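Local coordinates for putative sugar binding protein (Bacteroides vulgatus ATCC 8482, PDB 3KEZ) that probably binds sugars at the outer membrane as a calcium-containing member of the SusD family, at residues Y231-N236 and V365-P370; E238-W243 and K299-K304; P252-F257 and L334-E339. All blocks are in the same frame, centred on the assembly; numbering follows the deposited sequence.

Interaction 1: residues Y231-N236 and V365-P370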
loop_
_atom_site.group_PDB
_atom_site.type_symbol
_atom_site.label_atom_id
_atom_site.label_comp_id
_atom_site.label_asym_id
_atom_site.label_seq_id
_atom_site.Cartn_x
_atom_site.Cartn_y
_atom_site.Cartn_z
ATOM N N TYR A 231 3.802 -8.702 18.209
ATOM C CA TYR A 231 3.781 -8.995 16.794
ATOM C C TYR A 231 5.080 -9.728 16.450
ATOM O O TYR A 231 6.102 -9.552 17.079
ATOM C CB TYR A 231 3.676 -7.715 15.975
ATOM C CG TYR A 231 2.430 -6.863 16.141
ATOM C CD1 TYR A 231 2.383 -5.845 17.096
ATOM C CD2 TYR A 231 1.331 -7.005 15.289
ATOM C CE1 TYR A 231 1.265 -5.002 17.222
ATOM C CE2 TYR A 231 0.198 -6.165 15.409
ATOM C CZ TYR A 231 0.181 -5.166 16.364
ATOM O OH TYR A 231 -0.897 -4.340 16.496
ATOM N N ALA A 232 5.028 -10.602 15.465
ATOM C CA ALA A 232 6.207 -11.323 15.071
ATOM C C ALA A 232 5.990 -11.711 13.627
ATOM O O ALA A 232 4.855 -11.948 13.199
ATOM C CB ALA A 232 6.444 -12.556 15.995
ATOM N N LEU A 233 7.070 -11.727 12.861
ATOM C CA LEU A 233 7.043 -12.251 11.512
ATOM C C LEU A 233 6.451 -13.660 11.547
ATOM O O LEU A 233 6.787 -14.489 12.418
ATOM C CB LEU A 233 8.459 -12.301 10.914
ATOM C CG LEU A 233 9.213 -10.997 10.577
ATOM C CD1 LEU A 233 10.643 -11.347 10.024
ATOM C CD2 LEU A 233 8.437 -10.161 9.624
ATOM N N TRP A 234 5.547 -13.917 10.615
ATOM C CA TRP A 234 4.999 -15.272 10.436
ATOM C C TRP A 234 6.132 -16.258 10.191
ATOM O O TRP A 234 6.985 -16.018 9.336
ATOM C CB TRP A 234 4.025 -15.303 9.244
ATOM C CG TRP A 234 2.706 -14.631 9.502
ATOM C CD1 TRP A 234 1.983 -14.635 10.673
ATOM C CD2 TRP A 234 1.945 -13.889 8.571
ATOM N NE1 TRP A 234 0.819 -13.904 10.513
ATOM C CE2 TRP A 234 0.784 -13.429 9.233
ATOM C CE3 TRP A 234 2.140 -13.521 7.234
ATOM C CZ2 TRP A 234 -0.163 -12.663 8.601
ATOM C CZ3 TRP A 234 1.194 -12.770 6.628
ATOM C CH2 TRP A 234 0.056 -12.351 7.300
ATOM N N THR A 235 6.147 -17.367 10.923
ATOM C CA THR A 235 7.174 -18.385 10.712
ATOM C C THR A 235 7.065 -19.006 9.311
ATOM O O THR A 235 6.037 -18.897 8.625
ATOM C CB THR A 235 7.086 -19.517 11.733
ATOM O OG1 THR A 235 5.874 -20.241 11.508
ATOM C CG2 THR A 235 7.108 -18.977 13.186
ATOM N N ASN A 236 8.135 -19.654 8.888
ATOM C CA ASN A 236 8.117 -20.433 7.642
ATOM C C ASN A 236 6.932 -21.411 7.634
ATOM O O ASN A 236 6.217 -21.523 6.657
ATOM C CB ASN A 236 9.450 -21.164 7.513
ATOM C CG ASN A 236 9.537 -22.030 6.307
ATOM O OD1 ASN A 236 9.259 -23.237 6.394
ATOM N ND2 ASN A 236 9.967 -21.460 5.177
ATOM N N VAL A 365 14.753 -13.376 4.191
ATOM C CA VAL A 365 15.372 -14.508 3.477
ATOM C C VAL A 365 15.205 -15.837 4.223
ATOM O O VAL A 365 14.708 -16.800 3.661
ATOM C CB VAL A 365 16.865 -14.289 3.286
ATOM C CG1 VAL A 365 17.528 -15.579 2.822
ATOM C CG2 VAL A 365 17.100 -13.118 2.321
ATOM N N GLN A 366 15.592 -15.873 5.498
ATOM C CA GLN A 366 15.576 -17.121 6.249
ATOM C C GLN A 366 14.163 -17.592 6.645
ATOM O O GLN A 366 13.929 -18.774 6.771
ATOM C CB GLN A 366 16.527 -17.060 7.456
ATOM C CG GLN A 366 17.962 -16.929 6.938
ATOM C CD GLN A 366 19.025 -16.957 7.977
ATOM O OE1 GLN A 366 18.815 -16.492 9.085
ATOM N NE2 GLN A 366 20.211 -17.483 7.613
ATOM N N ARG A 367 13.224 -16.676 6.814
ATOM C CA ARG A 367 11.818 -17.090 6.974
ATOM C C ARG A 367 11.257 -17.770 5.685
ATOM O O ARG A 367 10.480 -18.742 5.753
ATOM C CB ARG A 367 10.984 -15.882 7.411
ATOM C CG ARG A 367 9.553 -16.188 7.831
ATOM C CD ARG A 367 8.550 -16.156 6.664
ATOM N NE ARG A 367 8.477 -14.868 5.965
ATOM C CZ ARG A 367 7.863 -13.773 6.411
ATOM N NH1 ARG A 367 7.236 -13.747 7.596
ATOM N NH2 ARG A 367 7.880 -12.699 5.653
ATOM N N ALA A 368 11.669 -17.301 4.521
ATOM C CA ALA A 368 11.242 -17.926 3.259
ATOM C C ALA A 368 11.926 -19.300 3.024
ATOM O O ALA A 368 11.338 -20.208 2.447
ATOM C CB ALA A 368 11.490 -16.986 2.071
ATOM N N ASN A 369 13.161 -19.444 3.491
ATOM C CA ASN A 369 13.892 -20.701 3.394
ATOM C C ASN A 369 15.057 -20.645 4.382
ATOM O O ASN A 369 16.035 -19.933 4.146
ATOM C CB ASN A 369 14.405 -20.897 1.958
ATOM C CG ASN A 369 15.163 -22.190 1.783
ATOM O OD1 ASN A 369 15.441 -22.868 2.763
ATOM N ND2 ASN A 369 15.535 -22.522 0.535
ATOM N N PRO A 370 14.981 -21.406 5.489
ATOM C CA PRO A 370 16.037 -21.290 6.488
ATOM C C PRO A 370 17.414 -21.765 6.048
ATOM O O PRO A 370 18.380 -21.481 6.730
ATOM C CB PRO A 370 15.529 -22.179 7.650
ATOM C CG PRO A 370 14.505 -23.044 7.045
ATOM C CD PRO A 370 13.852 -22.207 5.987
HETATM O O HOH W 1 10.999 -23.253 3.156
#
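The last turn of helix 354-368 is held here against the extended loop 231-236, which links helix 212-229 to the short helix 239-242; the loop forms no regular strand, and two polar groups make the join. R367 carries most of it. Its CG stands anti to the backbone N (chi1 -171°), and the chain then bends at chi2 and chi3, so that CG and CD curl round the carbonyl oxygen of W234 before the guanidinium turns back to the same atom. NH1 donates to W234 O at 2.9 Å in an almost straight bond (N-H...O 173°), arriving on a carbonyl lone pair while the oxygen lies in the guanidinium plane. CB of L233 approaches NH1 obliquely at 3.8 Å. The cation is held from other sides as well: NH1 forms a salt bridge with E254, and NH2 one with E391 besides a hydrogen bond to S338, so its rotation is probably well fixed and its charge balanced.

The amide of N236 makes the second join, at the helix end. With CG anti to the backbone N, ND2 donates to R367 O at 2.8 Å; the acceptor lies in the amide plane, but the donor sits above the carbonyl plane and off the lone pairs. A water accepts from N236 ND2 at 2.9 Å and donates to A368 O at 3.1 Å, bridging to the next carbonyl of the turn. CD of P370 lies 4.0 Å from N236 ND2. N369 is the first residue to leave helical geometry, its N still bonded to V365 O, while its side-chain ND2 bonds to D297. R367 thus ties down a loop carbonyl, while A368 O meets the water and V301 N; the N236 amide donating to a last-turn carbonyl is typical of helix C-termini.

Interaction 2: residues E238-W243 and K299-K304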
loop_
_atom_site.group_PDB
_atom_site.type_symbol
_atom_site.label_atom_id
_atom_site.label_comp_id
_atom_site.label_asym_id
_atom_site.label_seq_id
_atom_site.Cartn_x
_atom_site.Cartn_y
_atom_site.Cartn_z
ATOM N N GLU A 238 4.030 -21.161 9.415
ATOM C CA GLU A 238 2.766 -20.421 9.426
ATOM C C GLU A 238 2.437 -19.792 8.080
ATOM O O GLU A 238 1.258 -19.645 7.722
ATOM C CB GLU A 238 2.850 -19.298 10.447
ATOM C CG GLU A 238 2.814 -19.776 11.883
ATOM C CD GLU A 238 3.300 -18.751 12.909
ATOM O OE1 GLU A 238 3.854 -17.690 12.550
ATOM O OE2 GLU A 238 3.140 -19.040 14.113
ATOM N N TYR A 239 3.469 -19.417 7.334
ATOM C CA TYR A 239 3.308 -18.477 6.210
ATOM C C TYR A 239 2.213 -18.852 5.207
ATOM O O TYR A 239 1.405 -17.998 4.838
ATOM C CB TYR A 239 4.618 -18.283 5.478
ATOM C CG TYR A 239 4.663 -17.078 4.590
ATOM C CD1 TYR A 239 4.261 -17.142 3.249
ATOM C CD2 TYR A 239 5.147 -15.887 5.061
ATOM C CE1 TYR A 239 4.362 -16.035 2.407
ATOM C CE2 TYR A 239 5.234 -14.786 4.254
ATOM C CZ TYR A 239 4.847 -14.854 2.917
ATOM O OH TYR A 239 4.957 -13.734 2.147
ATOM N N PRO A 240 2.159 -20.127 4.784
ATOM C CA PRO A 240 1.186 -20.461 3.737
ATOM C C PRO A 240 -0.281 -20.215 4.137
ATOM O O PRO A 240 -1.092 -19.945 3.265
ATOM C CB PRO A 240 1.446 -21.944 3.485
ATOM C CG PRO A 240 2.864 -22.175 3.923
ATOM C CD PRO A 240 3.057 -21.250 5.095
ATOM N N THR A 241 -0.620 -20.311 5.427
ATOM C CA THR A 241 -2.016 -20.158 5.858
ATOM C C THR A 241 -2.304 -18.986 6.802
ATOM O O THR A 241 -3.473 -18.752 7.143
ATOM C CB THR A 241 -2.571 -21.449 6.534
ATOM O OG1 THR A 241 -1.839 -21.709 7.736
ATOM C CG2 THR A 241 -2.496 -22.646 5.581
ATOM N N ALA A 242 -1.263 -18.254 7.209
ATOM C CA ALA A 242 -1.391 -17.235 8.256
ATOM C C ALA A 242 -2.323 -16.096 7.780
ATOM O O ALA A 242 -3.001 -15.442 8.580
ATOM C CB ALA A 242 0.001 -16.661 8.622
ATOM N N TRP A 243 -2.330 -15.899 6.465
ATOM C CA TRP A 243 -3.167 -14.921 5.781
ATOM C C TRP A 243 -4.672 -15.064 6.063
ATOM O O TRP A 243 -5.411 -14.089 5.931
ATOM C CB TRP A 243 -2.965 -15.050 4.268
ATOM C CG TRP A 243 -1.544 -14.992 3.873
ATOM C CD1 TRP A 243 -0.669 -16.041 3.791
ATOM C CD2 TRP A 243 -0.797 -13.817 3.549
ATOM N NE1 TRP A 243 0.586 -15.585 3.440
ATOM C CE2 TRP A 243 0.527 -14.226 3.277
ATOM C CE3 TRP A 243 -1.120 -12.453 3.453
ATOM C CZ2 TRP A 243 1.526 -13.326 2.927
ATOM C CZ3 TRP A 243 -0.130 -11.572 3.096
ATOM C CH2 TRP A 243 1.180 -12.012 2.836
ATOM N N LYS A 299 12.403 -24.241 -2.649
ATOM C CA LYS A 299 11.940 -24.361 -1.256
ATOM C C LYS A 299 11.463 -23.039 -0.680
ATOM O O LYS A 299 11.188 -22.927 0.526
ATOM C CB LYS A 299 13.011 -25.000 -0.398
ATOM C CG LYS A 299 13.254 -26.451 -0.825
ATOM C CD LYS A 299 14.448 -27.038 -0.128
ATOM C CE LYS A 299 14.634 -28.471 -0.528
ATOM N NZ LYS A 299 13.351 -29.219 -0.468
ATOM N N ASP A 300 11.317 -22.042 -1.542
ATOM C CA ASP A 300 10.876 -20.731 -1.103
ATOM C C ASP A 300 9.435 -20.879 -0.630
ATOM O O ASP A 300 8.552 -21.295 -1.407
ATOM C CB ASP A 300 11.017 -19.696 -2.252
ATOM C CG ASP A 300 10.797 -18.263 -1.785
ATOM O OD1 ASP A 300 9.791 -18.010 -1.078
ATOM O OD2 ASP A 300 11.631 -17.395 -2.086
ATOM N N VAL A 301 9.173 -20.541 0.634
ATOM C CA VAL A 301 7.820 -20.760 1.199
ATOM C C VAL A 301 6.755 -19.936 0.459
ATOM O O VAL A 301 5.586 -20.307 0.429
ATOM C CB VAL A 301 7.772 -20.460 2.698
ATOM C CG1 VAL A 301 7.679 -18.963 2.929
ATOM C CG2 VAL A 301 6.635 -21.234 3.380
ATOM N N ARG A 302 7.142 -18.858 -0.212
ATOM C CA ARG A 302 6.148 -18.047 -0.893
ATOM C C ARG A 302 5.567 -18.727 -2.145
ATOM O O ARG A 302 4.495 -18.353 -2.623
ATOM C CB ARG A 302 6.719 -16.653 -1.199
ATOM C CG ARG A 302 7.008 -15.882 0.088
ATOM C CD ARG A 302 7.973 -14.720 -0.094
ATOM N NE ARG A 302 9.310 -15.163 -0.498
ATOM C CZ ARG A 302 10.430 -14.468 -0.281
ATOM N NH1 ARG A 302 10.410 -13.290 0.361
ATOM N NH2 ARG A 302 11.568 -14.948 -0.723
ATOM N N LEU A 303 6.261 -19.737 -2.674
ATOM C CA LEU A 303 5.658 -20.577 -3.707
ATOM C C LEU A 303 4.358 -21.207 -3.185
ATOM O O LEU A 303 3.428 -21.403 -3.965
ATOM C CB LEU A 303 6.617 -21.669 -4.200
ATOM C CG LEU A 303 7.830 -21.194 -5.005
ATOM C CD1 LEU A 303 8.934 -22.265 -5.075
ATOM C CD2 LEU A 303 7.316 -20.823 -6.393
ATOM N N LYS A 304 4.257 -21.451 -1.876
ATOM C CA LYS A 304 3.060 -22.102 -1.334
ATOM C C LYS A 304 1.823 -21.215 -1.175
ATOM O O LYS A 304 0.786 -21.690 -0.709
ATOM C CB LYS A 304 3.393 -22.741 0.008
ATOM C CG LYS A 304 4.306 -23.937 -0.105
ATOM C CD LYS A 304 4.722 -24.413 1.280
ATOM C CE LYS A 304 5.452 -25.750 1.220
ATOM N NZ LYS A 304 5.571 -26.351 2.574
HETATM O O HOH W 2 -1.947 -21.466 0.939
#
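Y239 and P240, neighbours at the start of the short helix 239-242, lean on the 3-10 segment 301-304. The Y239 side chain, CG anti to the backbone N (chi1 -163°), crosses V301 obliquely: V301 CG1 makes an off-centre CH-pi contact, 4.3 Å from the ring centroid. R302 CG comes within 3.5 Å of Y239 CE1 and also lies by CZ and OH, with CD near OH; the guanidinium plane stands 88° from the phenol ring. P240 crosses V301 at about a right angle, its CG 3.9 Å from V301 CG2, but lies alongside K304.

Behind the contact R302 NE donates to D300 OD1 at 2.9 Å and NH2 to OD2 at 2.8 Å, a side-on salt bridge on syn lone pairs, while R302 N reaches the anti lone pair of OD1 in an Asx turn. E387 and E391 pair with R302 NH1, E391 also with Y239 OH. Apart from the tyrosine oxygen beside the R302 methylenes, the direct contacts are carbon to carbon; no hydrogen bond joins the segments directly, but a water donates to P240 O and K304 O. The buried arginine charge is probably well compensated by D300, E387 and E391, the last shared with other arginines.

Interaction 3: residues P252-F257 and L334-E339; sequences PGEILF and LIRLSE
From a loop before strand 255-259, E254 directs its side chain to the start of helix 337-350. Its CB rests 3.9 Å from CB of L337; CG takes the crowded position between backbone N and carbonyl carbon (chi1 69°), and the extended chain carries the carboxylate to R336 and S338. OE2 accepts three bonds: S338 OG donates on the syn lone pair at 2.6 Å, while S338 N and R336 NH1 come from above the carboxylate plane, R336 NH1 at 2.9 Å in a salt bridge. OE1, beside R367, accepts a hydrogen bond from the backbone N of W234. An alanine here would remove the acceptor shared by S338 OG, S338 N and R336 NH1 and would probably weaken the tie of the helix start to the loop.

The backbone adds E254 O, which receives L337 N at 2.9 Å, nearly straight. I335 O accepts from both L256 N and F257 N, and I335 N returns a bond to F257 O; L256 and F257 both face I335, the register shifting by one between I255 and F257, a classic beta bulge. F257 CE2 lies alongside L334 CD2 at 3.8 Å, and I335 CD1 meets the ring at its edge. R336 NE pairs with E395 and NH2 with E391 of helix 381-392. L256 and I335 pack onto helix 195-209, L256 and L337 onto helix 212-229, placing this two-stranded ribbon among three helices.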
loop_
_atom_site.group_PDB
_atom_site.type_symbol
_atom_site.label_atom_id
_atom_site.label_comp_id
_atom_site.label_asym_id
_atom_site.label_seq_id
_atom_site.Cartn_x
_atom_site.Cartn_y
_atom_site.Cartn_z
ATOM N N PRO A 252 -1.119 -11.576 17.616
ATOM C CA PRO A 252 -1.255 -10.527 16.574
ATOM C C PRO A 252 -0.787 -10.887 15.190
ATOM O O PRO A 252 -1.125 -10.186 14.217
ATOM C CB PRO A 252 -0.397 -9.384 17.087
ATOM C CG PRO A 252 0.071 -9.735 18.404
ATOM C CD PRO A 252 -0.302 -11.144 18.753
ATOM N N GLY A 253 0.048 -11.922 15.080
ATOM C CA GLY A 253 0.707 -12.166 13.815
ATOM C C GLY A 253 1.611 -11.001 13.432
ATOM O O GLY A 253 2.245 -10.364 14.298
ATOM N N GLU A 254 1.659 -10.695 12.143
ATOM C CA GLU A 254 2.510 -9.624 11.701
ATOM C C GLU A 254 1.798 -8.483 11.007
ATOM O O GLU A 254 2.456 -7.535 10.624
ATOM C CB GLU A 254 3.654 -10.145 10.811
ATOM C CG GLU A 254 3.278 -10.676 9.428
ATOM C CD GLU A 254 4.512 -10.844 8.550
ATOM O OE1 GLU A 254 5.215 -11.884 8.665
ATOM O OE2 GLU A 254 4.752 -9.949 7.708
ATOM N N ILE A 255 0.482 -8.565 10.815
ATOM C CA ILE A 255 -0.228 -7.432 10.181
ATOM C C ILE A 255 -0.442 -6.282 11.172
ATOM O O ILE A 255 -1.134 -6.428 12.188
ATOM C CB ILE A 255 -1.581 -7.798 9.572
ATOM C CG1 ILE A 255 -1.431 -8.919 8.509
ATOM C CG2 ILE A 255 -2.242 -6.506 8.985
ATOM C CD1 ILE A 255 -2.747 -9.715 8.229
ATOM N N LEU A 256 0.134 -5.138 10.831
ATOM C CA LEU A 256 0.125 -3.960 11.664
ATOM C C LEU A 256 -1.070 -3.065 11.330
ATOM O O LEU A 256 -1.522 -2.264 12.158
ATOM C CB LEU A 256 1.441 -3.206 11.494
ATOM C CG LEU A 256 2.732 -3.985 11.759
ATOM C CD1 LEU A 256 4.019 -3.077 11.495
ATOM C CD2 LEU A 256 2.778 -4.541 13.201
ATOM N N PHE A 257 -1.567 -3.164 10.107
ATOM C CA PHE A 257 -2.835 -2.527 9.774
ATOM C C PHE A 257 -3.570 -3.391 8.777
ATOM O O PHE A 257 -3.075 -3.658 7.669
ATOM C CB PHE A 257 -2.633 -1.112 9.245
ATOM C CG PHE A 257 -3.921 -0.411 8.814
ATOM C CD1 PHE A 257 -5.078 -0.490 9.584
ATOM C CD2 PHE A 257 -3.934 0.394 7.691
ATOM C CE1 PHE A 257 -6.224 0.169 9.220
ATOM C CE2 PHE A 257 -5.093 1.064 7.304
ATOM C CZ PHE A 257 -6.249 0.952 8.087
ATOM N N LEU A 334 -2.788 -4.719 4.784
ATOM C CA LEU A 334 -2.346 -3.516 4.100
ATOM C C LEU A 334 -0.934 -3.064 4.484
ATOM O O LEU A 334 -0.183 -2.623 3.638
ATOM C CB LEU A 334 -3.360 -2.399 4.364
ATOM C CG LEU A 334 -3.396 -1.266 3.358
ATOM C CD1 LEU A 334 -3.643 -1.829 1.955
ATOM C CD2 LEU A 334 -4.484 -0.329 3.800
ATOM N N ILE A 335 -0.611 -3.165 5.771
ATOM C CA ILE A 335 0.736 -2.914 6.332
ATOM C C ILE A 335 1.186 -4.101 7.232
ATOM O O ILE A 335 0.498 -4.493 8.191
ATOM C CB ILE A 335 0.800 -1.601 7.191
ATOM C CG1 ILE A 335 0.328 -0.386 6.373
ATOM C CG2 ILE A 335 2.247 -1.381 7.778
ATOM C CD1 ILE A 335 0.187 0.901 7.190
ATOM N N ARG A 336 2.351 -4.657 6.898
ATOM C CA ARG A 336 2.913 -5.822 7.544
ATOM C C ARG A 336 4.302 -5.568 8.134
ATOM O O ARG A 336 5.102 -4.834 7.529
ATOM C CB ARG A 336 3.051 -6.958 6.522
ATOM C CG ARG A 336 1.729 -7.489 6.004
ATOM C CD ARG A 336 1.859 -8.928 5.519
ATOM N NE ARG A 336 2.568 -9.042 4.252
ATOM C CZ ARG A 336 3.668 -9.766 3.994
ATOM N NH1 ARG A 336 4.295 -10.447 4.935
ATOM N NH2 ARG A 336 4.159 -9.790 2.755
ATOM N N LEU A 337 4.597 -6.220 9.272
ATOM C CA LEU A 337 5.934 -6.169 9.869
ATOM C C LEU A 337 7.053 -6.536 8.893
ATOM O O LEU A 337 8.130 -5.950 8.967
ATOM C CB LEU A 337 6.042 -7.059 11.076
ATOM C CG LEU A 337 7.276 -6.906 11.946
ATOM C CD1 LEU A 337 7.436 -5.474 12.575
ATOM C CD2 LEU A 337 7.196 -7.968 13.065
ATOM N N SER A 338 6.787 -7.461 7.959
ATOM C CA SER A 338 7.759 -7.830 6.929
ATOM C C SER A 338 8.236 -6.604 6.146
ATOM O O SER A 338 9.402 -6.532 5.798
ATOM C CB SER A 338 7.185 -8.886 5.949
ATOM O OG SER A 338 7.021 -10.169 6.516
ATOM N N GLU A 339 7.334 -5.646 5.870
ATOM C CA GLU A 339 7.725 -4.420 5.176
ATOM C C GLU A 339 8.655 -3.554 6.052
ATOM O O GLU A 339 9.618 -2.974 5.513
ATOM C CB GLU A 339 6.549 -3.574 4.645
ATOM C CG GLU A 339 7.040 -2.382 3.762
ATOM C CD GLU A 339 6.038 -1.280 3.563
ATOM O OE1 GLU A 339 4.861 -1.479 3.914
ATOM O OE2 GLU A 339 6.413 -0.206 2.998
#

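Overall arrangement
The three contacts adjoin on one side of the chain's centre. Interactions 1 and 2 have centres about 9 Å apart and join where V301 N approaches A368 O at 2.8 Å, a probable hydrogen bond. Interaction 3, centred about 13 Å from interaction 1, meets it where W234 N reaches E254 OE1, also at 2.8 Å. Between interactions 2 and 3, centred about 15 Å apart, W243 CH2 packs against R336 CZ at 3.5 Å. E391 links all three. The calcium ion lies about 10 Å from the I255 side chain and about 13 Å from that of W234; its ligands N261, Q322, E325, D329 and N331 lie outside all six segments, so the contacts stand near the site without forming it.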